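Local coordinates for protein glutathione s-transferase S2 (Nilaparvata lugens, PDB 5H5L) that binds glutathione and, as a sigma-class glutathione transferase also named prostaglandin D synthase, probably conjugates it to electrophilic substrates, at residues B[20-23]-B[24-27]; B[188-191]-B[192-196]. One frame throughout, in Å; residues are numbered along the deposited sequence.

Contact 1: B[20-23]-B[24-27]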
# COMPACT_ATOMS: atom_id res chain seq x y z
N TRP B 20 -7.27 14.09 -9.67
CA TRP B 20 -7.77 15.06 -8.70
C TRP B 20 -6.63 15.77 -7.99
O TRP B 20 -6.71 16.97 -7.75
CB TRP B 20 -8.67 14.40 -7.64
CG TRP B 20 -10.02 13.96 -8.14
CD1 TRP B 20 -10.39 13.78 -9.44
CD2 TRP B 20 -11.19 13.66 -7.35
NE1 TRP B 20 -11.70 13.37 -9.51
CE2 TRP B 20 -12.21 13.29 -8.24
CE3 TRP B 20 -11.46 13.65 -5.98
CZ2 TRP B 20 -13.47 12.92 -7.82
CZ3 TRP B 20 -12.72 13.28 -5.56
CH2 TRP B 20 -13.71 12.94 -6.48
N MET B 21 -5.57 15.04 -7.62
CA MET B 21 -4.45 15.69 -6.93
C MET B 21 -3.76 16.71 -7.85
O MET B 21 -3.38 17.80 -7.41
CB MET B 21 -3.45 14.64 -6.45
CG MET B 21 -3.90 13.85 -5.21
SD MET B 21 -4.37 14.88 -3.83
CE MET B 21 -2.90 15.78 -3.54
N LEU B 22 -3.59 16.36 -9.10
CA LEU B 22 -2.95 17.30 -10.03
C LEU B 22 -3.85 18.51 -10.25
O LEU B 22 -3.37 19.65 -10.32
CB LEU B 22 -2.64 16.60 -11.34
CG LEU B 22 -1.51 15.56 -11.30
CD1 LEU B 22 -1.53 14.79 -12.55
CD2 LEU B 22 -0.18 16.25 -11.13
N SER B 23 -5.17 18.29 -10.28
CA SER B 23 -6.12 19.40 -10.38
C SER B 23 -6.06 20.27 -9.15
O SER B 23 -5.93 21.49 -9.24
CB SER B 23 -7.52 18.86 -10.60
OG SER B 23 -7.59 18.20 -11.84
N TYR B 24 -6.09 19.64 -7.97
CA TYR B 24 -5.94 20.43 -6.75
C TYR B 24 -4.64 21.22 -6.77
O TYR B 24 -4.58 22.33 -6.24
CB TYR B 24 -5.96 19.54 -5.53
CG TYR B 24 -5.98 20.31 -4.24
CD1 TYR B 24 -7.17 20.69 -3.64
CD2 TYR B 24 -4.82 20.62 -3.59
CE1 TYR B 24 -7.18 21.36 -2.43
CE2 TYR B 24 -4.83 21.29 -2.38
CZ TYR B 24 -6.02 21.67 -1.82
OH TYR B 24 -6.01 22.34 -0.60
N LEU B 25 -3.57 20.63 -7.30
CA LEU B 25 -2.28 21.32 -7.36
C LEU B 25 -2.29 22.48 -8.35
O LEU B 25 -1.40 23.34 -8.29
CB LEU B 25 -1.18 20.35 -7.78
CG LEU B 25 -0.37 19.61 -6.73
CD1 LEU B 25 0.61 18.69 -7.45
CD2 LEU B 25 0.40 20.60 -5.84
N ASP B 26 -3.26 22.48 -9.25
CA ASP B 26 -3.41 23.51 -10.27
C ASP B 26 -2.21 23.55 -11.21
O ASP B 26 -1.71 24.61 -11.55
CB ASP B 26 -3.63 24.88 -9.62
CG ASP B 26 -4.38 25.85 -10.53
OD1 ASP B 26 -5.15 25.37 -11.39
OD2 ASP B 26 -4.18 27.08 -10.39
N VAL B 27 -1.74 22.37 -11.62
CA VAL B 27 -0.66 22.28 -12.61
C VAL B 27 -1.22 21.66 -13.87
O VAL B 27 -2.11 20.80 -13.81
CB VAL B 27 0.54 21.46 -12.09
CG1 VAL B 27 1.17 22.17 -10.93
CG2 VAL B 27 0.11 20.04 -11.71
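Leu22 and Val27 meet across the end of a helix through their branch tips, Leu22 CD2 lying 3.8 Å from Val27 CG2 as the two side chains run obliquely past each other. Val27 reaches back this way because its CG2 sits between its own backbone N and carbonyl carbon, while CG1 lies anti to the carbonyl carbon (chi1 -65°). Leu25 rests its CB against the carbonyl oxygens of Met21 and Leu22, and its CD1 stands a looser 4.5 Å from Leu22 CD2. The backbone beneath carries the last regular turn: Tyr24 N bonds to Trp20 O at 2.7 Å and almost straight (171°), and Leu25 N to Met21 O at 2.8 Å. After Leu25 a single residue, Asp26, takes the left-handed helical conformation (phi 63°). Asp26 N bonds to Ser23 O at 2.8 Å, approaching well above the carbonyl plane, and Val27 N sends a weak but straight bond of 3.4 Å to Leu22 O.

Further out, Ser23 OG is hydrogen-bonded to Arg19 O, one turn back. The Tyr24 ring takes a cation-pi contact from Lys189 of helix 188-196. Leu25 packs on Leu71 and Ala75 of helix 64-75, and Met21 touches both Leu71 and Ile154 of helix 151-164. The positive phi of Asp26 and the bonds back into the last turn make a Schellman motif, which ends helix 15-25 and turns the chain toward strand 30-34 in the beta-alpha-beta unit of the thioredoxin-like N-terminal domain.

Contact 2: B[188-191]-B[192-196]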
# COMPACT_ATOMS: atom_id res chain seq x y z
N PRO B 188 -12.78 23.67 -5.04
CA PRO B 188 -13.02 24.33 -6.34
C PRO B 188 -12.32 23.64 -7.49
O PRO B 188 -12.93 23.36 -8.53
CB PRO B 188 -12.50 25.75 -6.11
CG PRO B 188 -12.56 25.95 -4.67
CD PRO B 188 -12.39 24.64 -4.00
N LYS B 189 -11.04 23.31 -7.32
CA LYS B 189 -10.32 22.72 -8.43
C LYS B 189 -10.79 21.30 -8.68
O LYS B 189 -10.86 20.86 -9.83
CB LYS B 189 -8.83 22.81 -8.18
CG LYS B 189 -8.38 24.29 -8.11
CD LYS B 189 -7.06 24.50 -7.37
CE LYS B 189 -7.12 23.90 -5.95
NZ LYS B 189 -6.51 24.73 -4.86
N ILE B 190 -11.18 20.58 -7.63
CA ILE B 190 -11.70 19.24 -7.89
C ILE B 190 -13.06 19.34 -8.57
O ILE B 190 -13.34 18.66 -9.56
CB ILE B 190 -11.71 18.43 -6.58
CG1 ILE B 190 -10.23 18.18 -6.15
CG2 ILE B 190 -12.48 17.14 -6.78
CD1 ILE B 190 -10.04 17.47 -4.81
N LYS B 191 -13.91 20.25 -8.07
CA LYS B 191 -15.19 20.54 -8.70
C LYS B 191 -15.04 20.85 -10.18
O LYS B 191 -15.74 20.28 -11.03
CB LYS B 191 -15.81 21.73 -7.97
CG LYS B 191 -17.31 21.87 -8.15
CD LYS B 191 -17.82 23.03 -7.31
CE LYS B 191 -19.32 23.18 -7.44
NZ LYS B 191 -19.71 23.57 -8.81
N ALA B 192 -14.16 21.78 -10.50
CA ALA B 192 -13.85 22.08 -11.89
C ALA B 192 -13.50 20.83 -12.67
O ALA B 192 -14.03 20.59 -13.76
CB ALA B 192 -12.69 23.08 -11.94
N TRP B 193 -12.57 20.02 -12.14
CA TRP B 193 -12.16 18.82 -12.86
C TRP B 193 -13.35 17.93 -13.12
O TRP B 193 -13.51 17.38 -14.21
CB TRP B 193 -11.09 18.05 -12.08
CG TRP B 193 -10.93 16.72 -12.69
CD1 TRP B 193 -11.46 15.55 -12.26
CD2 TRP B 193 -10.25 16.44 -13.90
NE1 TRP B 193 -11.14 14.55 -13.13
CE2 TRP B 193 -10.39 15.07 -14.15
CE3 TRP B 193 -9.53 17.22 -14.81
CZ2 TRP B 193 -9.84 14.45 -15.27
CZ3 TRP B 193 -8.98 16.61 -15.91
CH2 TRP B 193 -9.14 15.24 -16.13
N ILE B 194 -14.20 17.76 -12.12
CA ILE B 194 -15.37 16.91 -12.27
C ILE B 194 -16.27 17.46 -13.38
O ILE B 194 -16.84 16.70 -14.16
CB ILE B 194 -16.11 16.81 -10.92
CG1 ILE B 194 -15.26 15.99 -9.92
CG2 ILE B 194 -17.50 16.21 -11.12
CD1 ILE B 194 -15.66 16.20 -8.51
N GLU B 195 -16.38 18.78 -13.46
CA GLU B 195 -17.26 19.38 -14.46
C GLU B 195 -16.68 19.21 -15.86
O GLU B 195 -17.42 18.89 -16.80
CB GLU B 195 -17.46 20.87 -14.16
CG GLU B 195 -18.36 21.15 -12.98
CD GLU B 195 -18.24 22.58 -12.50
OE1 GLU B 195 -17.44 23.33 -13.11
OE2 GLU B 195 -18.91 22.95 -11.52
N LYS B 196 -15.38 19.42 -16.02
CA LYS B 196 -14.78 19.38 -17.35
C LYS B 196 -14.29 17.99 -17.74
O LYS B 196 -14.06 17.75 -18.93
CB LYS B 196 -13.63 20.39 -17.45
CG LYS B 196 -12.24 19.91 -17.02
CD LYS B 196 -11.15 20.83 -17.54
CE LYS B 196 -9.78 20.18 -17.41
NZ LYS B 196 -8.74 20.87 -18.23
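Four successive i to i+4 bonds hold 188-191 to 192-196 as regular helix, from Ala192 N to Pro188 O (2.8 Å, 173°) through to Glu195 N to Lys191 O (2.9 Å). On the outer side Lys191 and Glu195, one turn apart, form a salt bridge: Lys191 NZ lies 2.9 Å from Glu195 OE2 and meets that oxygen nearly end-on to its C-O bond. The lysine leaves the helix with CG anti to its N (chi1 -160°) and runs extended until a bend at chi4 (-66°) turns the ammonium toward the carboxylate. Glu195 comes from the next turn, its CG passing 3.4 Å from Lys191 O, off the oxygen end of that carbonyl, before the chain extends to the carboxylate.

This short helix belongs to the alpha-helical C-terminal domain of the glutathione transferase fold, and its inner side packs on helix 15-25 of the thioredoxin-like domain. There Ile190 CG2 touches Ile194 CD1 at 3.7 Å, a branch against a chain end, and both isoleucines also press on Trp20 and on helix 175-185, Ile190 at Val184 and Ile194 at Val185. Ile194 CG1 approaches Ile190 O to 3.3 Å, beside the bond that the same oxygen accepts from Ile194 N. On the next face the buried Trp193 carries its CB 3.4 Å from Ile190 O, while its indole leads away from 188-191 to rest on Arg19 and Ser23 of helix 15-25 and on Asp31 and Arg33 of strand 30-34. The indole NE1 is satisfied by a hydrogen bond to Glu16 OE2.

Contacts 1 and 2 lie side by side where the two domains of the subunit meet, their centres 10 Å apart. The indoles of Trp20 and Trp193 join them, with planes at about 65° and Trp20 CD1 3.5 Å from Trp193 CD1; Trp20 NE1 shares Glu16 OE2 with Trp193, so one carboxylate oxygen links the two rings. Trp193 CB also lies 3.5 Å from Ser23 OG. At the C-terminal end of helix 15-25, Lys189 CB packs 3.4 Å from Ser23 O. No residue of either contact lines the glutathione pocket; the Met21 side chain is about 13 Å from the bound glutathione, and the Trp193 side chain about 10 Å from that of Tyr8, which binds it.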